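PDB 4CIT: vanadium-dependent haloperoxidase from Zobellia galactanivorans, which probably catalyses the peroxide-dependent oxidation of halides, iodide in particular, with vanadate bound in its active site. Local coordinates for residues L311-K316 with T380-D385; L337-T342 with F361-S366; F389-E394 with R402-F407. All coordinates share one frame; numbering follows the deposited sequence.

Interaction 1. Residues L311-K316 with T380-D385; sequences LFAYTK and TEVFGD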
loop_
_atom_site.group_PDB
_atom_site.type_symbol
_atom_site.label_atom_id
_atom_site.label_comp_id
_atom_site.label_asym_id
_atom_site.label_seq_id
_atom_site.Cartn_x
_atom_site.Cartn_y
_atom_site.Cartn_z
ATOM N N LEU A 311 5.738 2.814 -14.578
ATOM C CA LEU A 311 4.484 3.442 -14.160
ATOM C C LEU A 311 3.282 2.624 -14.223
ATOM O O LEU A 311 2.471 2.613 -13.330
ATOM C CB LEU A 311 4.326 4.735 -14.927
ATOM C CG LEU A 311 3.426 5.782 -14.441
ATOM C CD1 LEU A 311 3.516 6.032 -12.921
ATOM C CD2 LEU A 311 3.744 7.035 -15.276
ATOM N N PHE A 312 3.140 1.836 -15.291
ATOM C CA PHE A 312 2.153 0.824 -15.389
ATOM C C PHE A 312 2.161 -0.101 -14.181
ATOM O O PHE A 312 1.115 -0.319 -13.572
ATOM C CB PHE A 312 2.435 0.068 -16.662
ATOM C CG PHE A 312 1.739 -1.231 -16.817
ATOM C CD1 PHE A 312 0.451 -1.305 -17.208
ATOM C CD2 PHE A 312 2.462 -2.406 -16.705
ATOM C CE1 PHE A 312 -0.170 -2.550 -17.393
ATOM C CE2 PHE A 312 1.882 -3.625 -16.957
ATOM C CZ PHE A 312 0.561 -3.717 -17.248
ATOM N N ALA A 313 3.285 -0.616 -13.841
ATOM C CA ALA A 313 3.352 -1.518 -12.766
ATOM C C ALA A 313 2.979 -0.868 -11.392
ATOM O O ALA A 313 2.185 -1.428 -10.557
ATOM C CB ALA A 313 4.703 -2.146 -12.684
ATOM N N TYR A 314 3.558 0.324 -11.154
ATOM C CA TYR A 314 3.272 1.009 -9.907
ATOM C C TYR A 314 1.799 1.404 -9.790
ATOM O O TYR A 314 1.208 1.393 -8.711
ATOM C CB TYR A 314 4.121 2.266 -9.707
ATOM C CG TYR A 314 5.575 2.089 -9.661
ATOM C CD1 TYR A 314 6.162 0.866 -9.613
ATOM C CD2 TYR A 314 6.395 3.186 -9.589
ATOM C CE1 TYR A 314 7.558 0.743 -9.523
ATOM C CE2 TYR A 314 7.782 3.090 -9.466
ATOM C CZ TYR A 314 8.354 1.833 -9.480
ATOM O OH TYR A 314 9.736 1.685 -9.484
ATOM N N THR A 315 1.178 1.773 -10.908
ATOM C CA THR A 315 -0.194 2.149 -10.903
ATOM C C THR A 315 -1.115 1.032 -10.674
ATOM O O THR A 315 -2.019 1.114 -9.798
ATOM C CB THR A 315 -0.519 2.911 -12.206
ATOM O OG1 THR A 315 0.389 4.033 -12.293
ATOM C CG2 THR A 315 -1.921 3.462 -12.119
ATOM N N LYS A 316 -0.888 -0.085 -11.364
ATOM C CA LYS A 316 -1.754 -1.233 -11.151
ATOM C C LYS A 316 -1.606 -1.733 -9.661
ATOM O O LYS A 316 -2.634 -2.046 -9.031
ATOM C CB LYS A 316 -1.471 -2.314 -12.183
ATOM C CG LYS A 316 -2.582 -3.322 -12.309
ATOM C CD LYS A 316 -2.314 -4.440 -13.322
ATOM C CE LYS A 316 -2.084 -4.021 -14.728
ATOM N NZ LYS A 316 -2.228 -5.163 -15.714
ATOM N N THR A 380 2.769 -10.488 -9.693
ATOM C CA THR A 380 2.891 -11.756 -10.434
ATOM C C THR A 380 2.353 -11.610 -11.863
ATOM O O THR A 380 2.933 -12.101 -12.822
ATOM C CB THR A 380 2.234 -12.867 -9.697
ATOM O OG1 THR A 380 2.834 -12.939 -8.382
ATOM C CG2 THR A 380 2.370 -14.223 -10.474
ATOM N N GLU A 381 1.259 -10.910 -12.025
ATOM C CA GLU A 381 0.668 -10.700 -13.324
ATOM C C GLU A 381 1.565 -9.801 -14.173
ATOM O O GLU A 381 1.749 -10.097 -15.354
ATOM C CB GLU A 381 -0.691 -10.055 -13.254
ATOM C CG GLU A 381 -1.430 -9.939 -14.614
ATOM C CD GLU A 381 -1.070 -8.727 -15.496
ATOM O OE1 GLU A 381 -0.966 -7.577 -14.989
ATOM O OE2 GLU A 381 -0.868 -8.941 -16.756
ATOM N N VAL A 382 2.164 -8.786 -13.591
ATOM C CA VAL A 382 3.038 -7.867 -14.384
ATOM C C VAL A 382 4.393 -8.426 -14.712
ATOM O O VAL A 382 4.833 -8.335 -15.913
ATOM C CB VAL A 382 3.163 -6.486 -13.671
ATOM C CG1 VAL A 382 4.233 -5.572 -14.277
ATOM C CG2 VAL A 382 1.849 -5.847 -13.587
ATOM N N PHE A 383 5.086 -9.019 -13.736
ATOM C CA PHE A 383 6.477 -9.398 -13.820
ATOM C C PHE A 383 6.719 -10.912 -13.867
ATOM O O PHE A 383 7.814 -11.356 -14.194
ATOM C CB PHE A 383 7.275 -8.835 -12.675
ATOM C CG PHE A 383 7.369 -7.353 -12.662
ATOM C CD1 PHE A 383 8.111 -6.706 -13.649
ATOM C CD2 PHE A 383 6.753 -6.616 -11.675
ATOM C CE1 PHE A 383 8.285 -5.304 -13.613
ATOM C CE2 PHE A 383 6.850 -5.203 -11.699
ATOM C CZ PHE A 383 7.658 -4.591 -12.642
ATOM N N GLY A 384 5.687 -11.674 -13.555
ATOM C CA GLY A 384 5.704 -13.149 -13.719
ATOM C C GLY A 384 5.842 -13.841 -12.359
ATOM O O GLY A 384 6.091 -13.198 -11.318
ATOM N N ASP A 385 5.536 -15.142 -12.376
ATOM C CA ASP A 385 5.728 -16.054 -11.230
ATOM C C ASP A 385 7.117 -16.452 -11.187
ATOM O O ASP A 385 7.855 -16.265 -12.132
ATOM C CB ASP A 385 4.767 -17.279 -11.290
ATOM C CG ASP A 385 4.574 -17.990 -9.888
ATOM O OD1 ASP A 385 4.943 -17.442 -8.808
ATOM O OD2 ASP A 385 4.027 -19.128 -9.925
#

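Interaction 2. Residues L337-T342 with F361-S366; sequences LIRPET and FPEYTS. With VO4 (vanadate ion), chain F; VO4 (vanadate ion), chain E; VO4 (vanadate ion), chain D.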
loop_
_atom_site.group_PDB
_atom_site.type_symbol
_atom_site.label_atom_id
_atom_site.label_comp_id
_atom_site.label_asym_id
_atom_site.label_seq_id
_atom_site.Cartn_x
_atom_site.Cartn_y
_atom_site.Cartn_z
ATOM N N LEU A 337 -13.198 -7.606 16.063
ATOM C CA LEU A 337 -12.698 -8.722 16.873
ATOM C C LEU A 337 -11.543 -8.383 17.751
ATOM O O LEU A 337 -10.564 -7.794 17.325
ATOM C CB LEU A 337 -12.329 -9.858 15.936
ATOM C CG LEU A 337 -12.031 -11.205 16.616
ATOM C CD1 LEU A 337 -13.249 -11.826 17.344
ATOM C CD2 LEU A 337 -11.453 -12.185 15.558
ATOM N N ILE A 338 -11.623 -8.869 18.999
ATOM C CA ILE A 338 -10.578 -8.709 19.991
ATOM C C ILE A 338 -9.243 -9.332 19.581
ATOM O O ILE A 338 -9.218 -10.376 18.921
ATOM C CB ILE A 338 -11.140 -9.383 21.275
ATOM C CG1 ILE A 338 -10.367 -8.970 22.524
ATOM C CG2 ILE A 338 -11.246 -10.895 21.089
ATOM C CD1 ILE A 338 -11.253 -9.227 23.790
ATOM N N ARG A 339 -8.127 -8.667 19.926
ATOM C CA ARG A 339 -6.804 -9.109 19.656
ATOM C C ARG A 339 -6.349 -10.169 20.644
ATOM O O ARG A 339 -6.840 -10.236 21.780
ATOM C CB ARG A 339 -5.843 -7.910 19.678
ATOM C CG ARG A 339 -6.076 -6.977 18.546
ATOM C CD ARG A 339 -5.358 -7.490 17.288
ATOM N NE ARG A 339 -5.428 -6.478 16.213
ATOM C CZ ARG A 339 -4.597 -6.400 15.191
ATOM N NH1 ARG A 339 -3.679 -7.327 14.955
ATOM N NH2 ARG A 339 -4.780 -5.451 14.280
ATOM N N PRO A 340 -5.435 -11.074 20.203
ATOM C CA PRO A 340 -4.992 -12.186 20.990
ATOM C C PRO A 340 -4.436 -11.826 22.393
ATOM O O PRO A 340 -4.823 -12.529 23.377
ATOM C CB PRO A 340 -3.893 -12.815 20.125
ATOM C CG PRO A 340 -4.233 -12.490 18.755
ATOM C CD PRO A 340 -4.825 -11.088 18.852
ATOM N N GLU A 341 -3.631 -10.763 22.509
ATOM C CA GLU A 341 -3.079 -10.444 23.838
ATOM C C GLU A 341 -4.146 -10.151 24.871
ATOM O O GLU A 341 -3.967 -10.487 26.059
ATOM C CB GLU A 341 -2.063 -9.297 23.788
ATOM C CG GLU A 341 -2.604 -7.928 23.486
ATOM C CD GLU A 341 -1.493 -6.887 23.741
ATOM O OE1 GLU A 341 -1.122 -6.579 24.909
ATOM O OE2 GLU A 341 -0.866 -6.476 22.778
ATOM N N THR A 342 -5.201 -9.457 24.478
ATOM C CA THR A 342 -6.317 -9.090 25.367
ATOM C C THR A 342 -6.971 -10.350 25.983
ATOM O O THR A 342 -7.117 -10.445 27.210
ATOM C CB THR A 342 -7.343 -8.301 24.596
ATOM O OG1 THR A 342 -6.654 -7.261 23.831
ATOM C CG2 THR A 342 -8.358 -7.691 25.560
ATOM N N PHE A 361 -6.150 -1.483 16.052
ATOM C CA PHE A 361 -7.316 -1.677 15.250
ATOM C C PHE A 361 -7.775 -3.116 15.374
ATOM O O PHE A 361 -6.933 -3.994 15.796
ATOM C CB PHE A 361 -7.184 -1.233 13.785
ATOM C CG PHE A 361 -5.864 -1.491 13.164
ATOM C CD1 PHE A 361 -5.574 -2.716 12.614
ATOM C CD2 PHE A 361 -4.931 -0.491 13.108
ATOM C CE1 PHE A 361 -4.395 -2.964 11.978
ATOM C CE2 PHE A 361 -3.719 -0.700 12.517
ATOM C CZ PHE A 361 -3.417 -1.960 11.976
ATOM N N PRO A 362 -9.055 -3.397 15.074
ATOM C CA PRO A 362 -9.561 -4.742 15.229
ATOM C C PRO A 362 -8.818 -5.793 14.391
ATOM O O PRO A 362 -8.092 -5.491 13.433
ATOM C CB PRO A 362 -11.019 -4.639 14.811
ATOM C CG PRO A 362 -11.350 -3.237 15.137
ATOM C CD PRO A 362 -10.152 -2.499 14.722
ATOM N N GLU A 363 -9.007 -7.018 14.779
ATOM C CA GLU A 363 -8.176 -8.160 14.368
ATOM C C GLU A 363 -8.450 -8.781 12.978
ATOM O O GLU A 363 -7.482 -9.260 12.330
ATOM C CB GLU A 363 -8.204 -9.206 15.446
ATOM C CG GLU A 363 -7.120 -10.245 15.322
ATOM C CD GLU A 363 -7.379 -11.349 14.376
ATOM O OE1 GLU A 363 -8.560 -11.698 14.088
ATOM O OE2 GLU A 363 -6.361 -11.958 13.973
ATOM N N TYR A 364 -9.677 -8.800 12.495
ATOM C CA TYR A 364 -10.012 -9.729 11.403
ATOM C C TYR A 364 -10.555 -8.945 10.213
ATOM O O TYR A 364 -11.483 -8.210 10.397
ATOM C CB TYR A 364 -11.089 -10.706 11.888
ATOM C CG TYR A 364 -11.507 -11.773 10.908
ATOM C CD1 TYR A 364 -10.825 -12.935 10.755
ATOM C CD2 TYR A 364 -12.630 -11.568 10.085
ATOM C CE1 TYR A 364 -11.247 -13.915 9.866
ATOM C CE2 TYR A 364 -13.072 -12.516 9.209
ATOM C CZ TYR A 364 -12.385 -13.681 9.096
ATOM O OH TYR A 364 -12.827 -14.666 8.270
ATOM N N THR A 365 -10.064 -9.084 9.023
ATOM C CA THR A 365 -8.894 -9.895 8.612
ATOM C C THR A 365 -7.608 -9.059 8.744
ATOM O O THR A 365 -7.651 -7.843 9.051
ATOM C CB THR A 365 -9.069 -10.301 7.131
ATOM O OG1 THR A 365 -9.482 -9.114 6.414
ATOM C CG2 THR A 365 -10.034 -11.464 6.985
ATOM N N SER A 366 -6.440 -9.690 8.602
ATOM C CA SER A 366 -5.138 -9.068 8.738
ATOM C C SER A 366 -4.783 -8.196 7.526
ATOM O O SER A 366 -4.856 -8.695 6.397
ATOM C CB SER A 366 -4.069 -10.144 8.839
ATOM O OG SER A 366 -2.754 -9.627 8.520
HETATM O O4 VO4 F . -2.304 -6.191 12.572
HETATM O O3 VO4 E . -4.261 -6.343 10.589
HETATM O O2 VO4 D . -1.650 -7.752 9.971
HETATM O O HOH W 1 -12.269 -7.450 13.338
#

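Interaction 3. Residues F389-E394 with R402-F407; sequences FDDDTE and RSFKSF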
loop_
_atom_site.group_PDB
_atom_site.type_symbol
_atom_site.label_atom_id
_atom_site.label_comp_id
_atom_site.label_asym_id
_atom_site.label_seq_id
_atom_site.Cartn_x
_atom_site.Cartn_y
_atom_site.Cartn_z
ATOM N N PHE A 389 13.948 -12.256 -5.989
ATOM C CA PHE A 389 14.433 -10.942 -5.650
ATOM C C PHE A 389 14.972 -10.856 -4.252
ATOM O O PHE A 389 14.639 -11.688 -3.353
ATOM C CB PHE A 389 13.326 -9.830 -5.885
ATOM C CG PHE A 389 12.143 -9.915 -4.986
ATOM C CD1 PHE A 389 11.117 -10.759 -5.299
ATOM C CD2 PHE A 389 12.055 -9.125 -3.809
ATOM C CE1 PHE A 389 10.004 -10.901 -4.434
ATOM C CE2 PHE A 389 10.955 -9.217 -2.997
ATOM C CZ PHE A 389 9.919 -10.090 -3.311
ATOM N N ASP A 390 15.906 -9.907 -4.090
ATOM C CA ASP A 390 16.423 -9.492 -2.771
ATOM C C ASP A 390 15.682 -8.285 -2.315
ATOM O O ASP A 390 15.713 -7.218 -2.994
ATOM C CB ASP A 390 17.902 -9.196 -2.894
ATOM C CG ASP A 390 18.722 -10.452 -3.217
ATOM O OD1 ASP A 390 18.335 -11.578 -2.867
ATOM O OD2 ASP A 390 19.762 -10.317 -3.909
ATOM N N ASP A 391 15.045 -8.389 -1.153
ATOM C CA ASP A 391 14.218 -7.304 -0.630
ATOM C C ASP A 391 15.053 -6.468 0.324
ATOM O O ASP A 391 15.235 -6.906 1.494
ATOM C CB ASP A 391 12.969 -7.855 0.075
ATOM C CG ASP A 391 12.092 -6.784 0.715
ATOM O OD1 ASP A 391 12.447 -5.556 0.632
ATOM O OD2 ASP A 391 11.022 -7.154 1.247
ATOM N N ASP A 392 15.608 -5.376 -0.127
ATOM C CA ASP A 392 16.368 -4.411 0.708
ATOM C C ASP A 392 15.554 -3.201 1.154
ATOM O O ASP A 392 16.113 -2.183 1.611
ATOM C CB ASP A 392 17.635 -3.932 -0.005
ATOM C CG ASP A 392 17.360 -3.023 -1.191
ATOM O OD1 ASP A 392 16.209 -3.002 -1.654
ATOM O OD2 ASP A 392 18.374 -2.448 -1.747
ATOM N N THR A 393 14.223 -3.339 1.167
ATOM C CA THR A 393 13.370 -2.208 1.469
ATOM C C THR A 393 13.468 -1.734 2.901
ATOM O O THR A 393 13.245 -0.548 3.141
ATOM C CB THR A 393 11.883 -2.493 1.172
ATOM O OG1 THR A 393 11.421 -3.598 1.963
ATOM C CG2 THR A 393 11.683 -2.811 -0.266
ATOM N N GLU A 394 13.800 -2.630 3.819
ATOM C CA GLU A 394 13.843 -2.409 5.240
ATOM C C GLU A 394 15.238 -2.063 5.729
ATOM O O GLU A 394 15.391 -1.681 6.886
ATOM C CB GLU A 394 13.345 -3.662 5.983
ATOM C CG GLU A 394 11.895 -4.126 5.669
ATOM C CD GLU A 394 10.782 -3.198 6.246
ATOM O OE1 GLU A 394 11.026 -2.523 7.266
ATOM O OE2 GLU A 394 9.624 -3.217 5.808
ATOM N N ARG A 402 16.273 -9.640 3.053
ATOM C CA ARG A 402 15.758 -11.028 2.937
ATOM C C ARG A 402 15.472 -11.314 1.492
ATOM O O ARG A 402 15.092 -10.380 0.751
ATOM C CB ARG A 402 14.497 -11.273 3.807
ATOM C CG ARG A 402 14.656 -11.104 5.321
ATOM C CD ARG A 402 13.432 -11.493 6.128
ATOM N NE ARG A 402 12.964 -12.841 5.947
ATOM C CZ ARG A 402 13.551 -13.936 6.485
ATOM N NH1 ARG A 402 14.602 -13.824 7.321
ATOM N NH2 ARG A 402 13.064 -15.145 6.250
ATOM N N SER A 403 15.718 -12.561 1.076
ATOM C CA SER A 403 15.625 -12.977 -0.337
ATOM C C SER A 403 14.376 -13.815 -0.516
ATOM O O SER A 403 14.005 -14.540 0.404
ATOM C CB SER A 403 16.889 -13.746 -0.686
ATOM O OG SER A 403 17.966 -12.739 -0.675
ATOM N N PHE A 404 13.777 -13.753 -1.702
ATOM C CA PHE A 404 12.562 -14.471 -2.008
ATOM C C PHE A 404 12.591 -15.083 -3.370
ATOM O O PHE A 404 13.288 -14.590 -4.279
ATOM C CB PHE A 404 11.342 -13.478 -1.933
ATOM C CG PHE A 404 11.172 -12.935 -0.566
ATOM C CD1 PHE A 404 10.580 -13.691 0.409
ATOM C CD2 PHE A 404 11.647 -11.707 -0.230
ATOM C CE1 PHE A 404 10.461 -13.191 1.731
ATOM C CE2 PHE A 404 11.467 -11.192 1.065
ATOM C CZ PHE A 404 10.871 -11.973 2.058
ATOM N N LYS A 405 11.884 -16.203 -3.526
ATOM C CA LYS A 405 11.903 -16.880 -4.814
ATOM C C LYS A 405 10.778 -16.402 -5.706
ATOM O O LYS A 405 10.752 -16.736 -6.954
ATOM C CB LYS A 405 11.782 -18.380 -4.651
ATOM C CG LYS A 405 12.853 -18.947 -3.727
ATOM C CD LYS A 405 13.042 -20.455 -3.946
ATOM C CE LYS A 405 14.118 -21.008 -3.006
ATOM N NZ LYS A 405 15.441 -20.380 -3.316
ATOM N N SER A 406 9.801 -15.722 -5.117
ATOM C CA SER A 406 8.611 -15.232 -5.852
ATOM C C SER A 406 7.857 -14.146 -5.041
ATOM O O SER A 406 8.022 -14.105 -3.793
ATOM C CB SER A 406 7.664 -16.423 -6.140
ATOM O OG SER A 406 7.015 -16.886 -4.963
ATOM N N PHE A 407 7.000 -13.367 -5.703
ATOM C CA PHE A 407 6.131 -12.484 -4.925
ATOM C C PHE A 407 5.217 -13.251 -3.991
ATOM O O PHE A 407 4.974 -12.787 -2.845
ATOM C CB PHE A 407 5.313 -11.587 -5.813
ATOM C CG PHE A 407 6.144 -10.832 -6.815
ATOM C CD1 PHE A 407 7.106 -9.907 -6.411
ATOM C CD2 PHE A 407 5.970 -11.068 -8.169
ATOM C CE1 PHE A 407 7.835 -9.203 -7.351
ATOM C CE2 PHE A 407 6.716 -10.380 -9.106
ATOM C CZ PHE A 407 7.645 -9.440 -8.672
#

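Interaction 1. Residues L311-K316 with T380-D385
Lys316 and Glu381 both set CG anti to the backbone N (chi1 -162° for the lysine), and each chain then bends once, the lysine at chi3 and the glutamate at chi2 (-84°). The two side chains cross at about a right angle, the long reach of each carrying its charge across the groove between two helices. This is helix-helix packing within the PAP2 region: residues 311-316 belong to helix 307-335, and residues 380-383 are the last turn of helix 367-383. Ala313 suits the place of nearest backbone approach, where its CA lies 6.6 Å from CA of Val382, because a methyl group adds little bulk. Its CB meets CG1 of Val382 at 3.8 Å and CZ of Phe383 at the same distance. Val382 makes contact across the interface with both branches. CG1 also sits over the centre of its neighbour Phe383's ring, while CG2 comes within 4.0 Å of CE2 of Phe312. Beyond this pair, Phe312 meets Tyr84, and Phe383 packs on Ala299 and Ala300 of helix 288-302. Gly384, the first residue beyond the helix, has positive phi, where a side chain would press on the carbonyl O of Phe383. Beside the apolar patch, NZ of Lys316 forms a salt bridge with OE1 of Glu381 at 2.8 Å, meeting that oxygen from above the carboxylate plane, 39° out of it.

Interaction 2. Residues L337-T342 with F361-S366
Arg339 turns the edge of its guanidinium toward the carbonyl of Phe361: NE lies 2.9 Å and NH2 3.0 Å from Phe361 O, so both nitrogens share the one oxygen. The acceptor is only 4° out of the guanidinium plane, and NE approaches it nearly along the C=O axis. A bend at chi2 (-83°) lays CD against CB of Glu363, 3.8 Å away. Over one face of the flat group stands CA of Glu363, 3.7 Å from NE. The guanidinium and the Glu363 carboxylate are nearly perpendicular, and OE2 of Glu363 bonds instead to ND1 of His424 and N of Tyr425, which probably helps hold the His424 ring in place beside the vanadate. Leu337 runs beside Glu363, pointing the same way, with CD2 reaching CB of Tyr364 at 4.0 Å. Its carbonyl O takes an in-plane bond of 3.1 Å from N of Glu363. At the other edge of Arg339, NH1 and NH2 hold vanadate O4 (chain F) at 3.0 and 3.1 Å. NH1 also binds O of Ile423. A leucine in place of Arg339 would probably leave this vanadate oxygen and the Phe361 carbonyl without these donors. Ser366, N-cap of the following helix, gives OG to O2 of a second modelled vanadate (chain D). An arginine thus suits a site where one planar group must bind an anion and the loop that lines its pocket.

Interaction 3. Residues F389-E394 with R402-F407
One face of the Phe389 ring receives CB of Phe404 in a CH-pi contact, 4.1 Å from the ring centroid and 23° off the normal. The ring of Phe404 has CB of Asp391 at its edge, in plane, 3.8 Å from CE2. The Phe407 ring meets Phe389 obliquely, its CD1 3.6 Å from CE1 of Phe389, completing an aromatic cluster on one face of a two-strand antiparallel beta hairpin. In Phe389, chi1 (67°) puts CG between the backbone N and the carbonyl carbon, and the ring then lies next to Phe404 and Phe407. Phe389 and Phe404 form a hydrogen-bonded pair, with N of Phe404 2.8 Å from O of Phe389; in the next such pair, N of Asp391 lies 2.8 Å from O of Arg402 and the return bond is weak. Between them, the non-hydrogen-bonded pair Asp390 and Ser403 points to the opposite, exposed face, where the Ser403 hydroxyl donates a hydrogen bond to OD1 of Asp390 (2.5 Å) from above the carboxylate plane. Arg402 is salt-bridged to Glu413 and Glu258. Asp391, buried on the aromatic face, needs polar partners: OD2 binds NE2 of His291, and OD1 closes an Asx turn by accepting N of Thr393 at 2.9 Å.

Overall arrangement
All three contacts lie within the PAP2 region. Interaction 2 holds residues of the vanadate pocket, and the 361-366 loop leads into helix 367-383, whose far end supplies one side of interaction 1. Their centres are 31 Å apart, nearest atoms about 17 Å, on opposite sides of the chain's centre. Interaction 3 touches interaction 1: CE2 of Phe407 lies 3.9 Å from CB of Phe383, so the Phe407 ring, a member of the cluster, packs against the end of that helix. The hairpin stays about 14 Å from interaction 2 at the nearest atoms. A sodium ion lies about 11 Å from the Phe312 side chain, whose ring meets that of Tyr84, a residue of the sodium site.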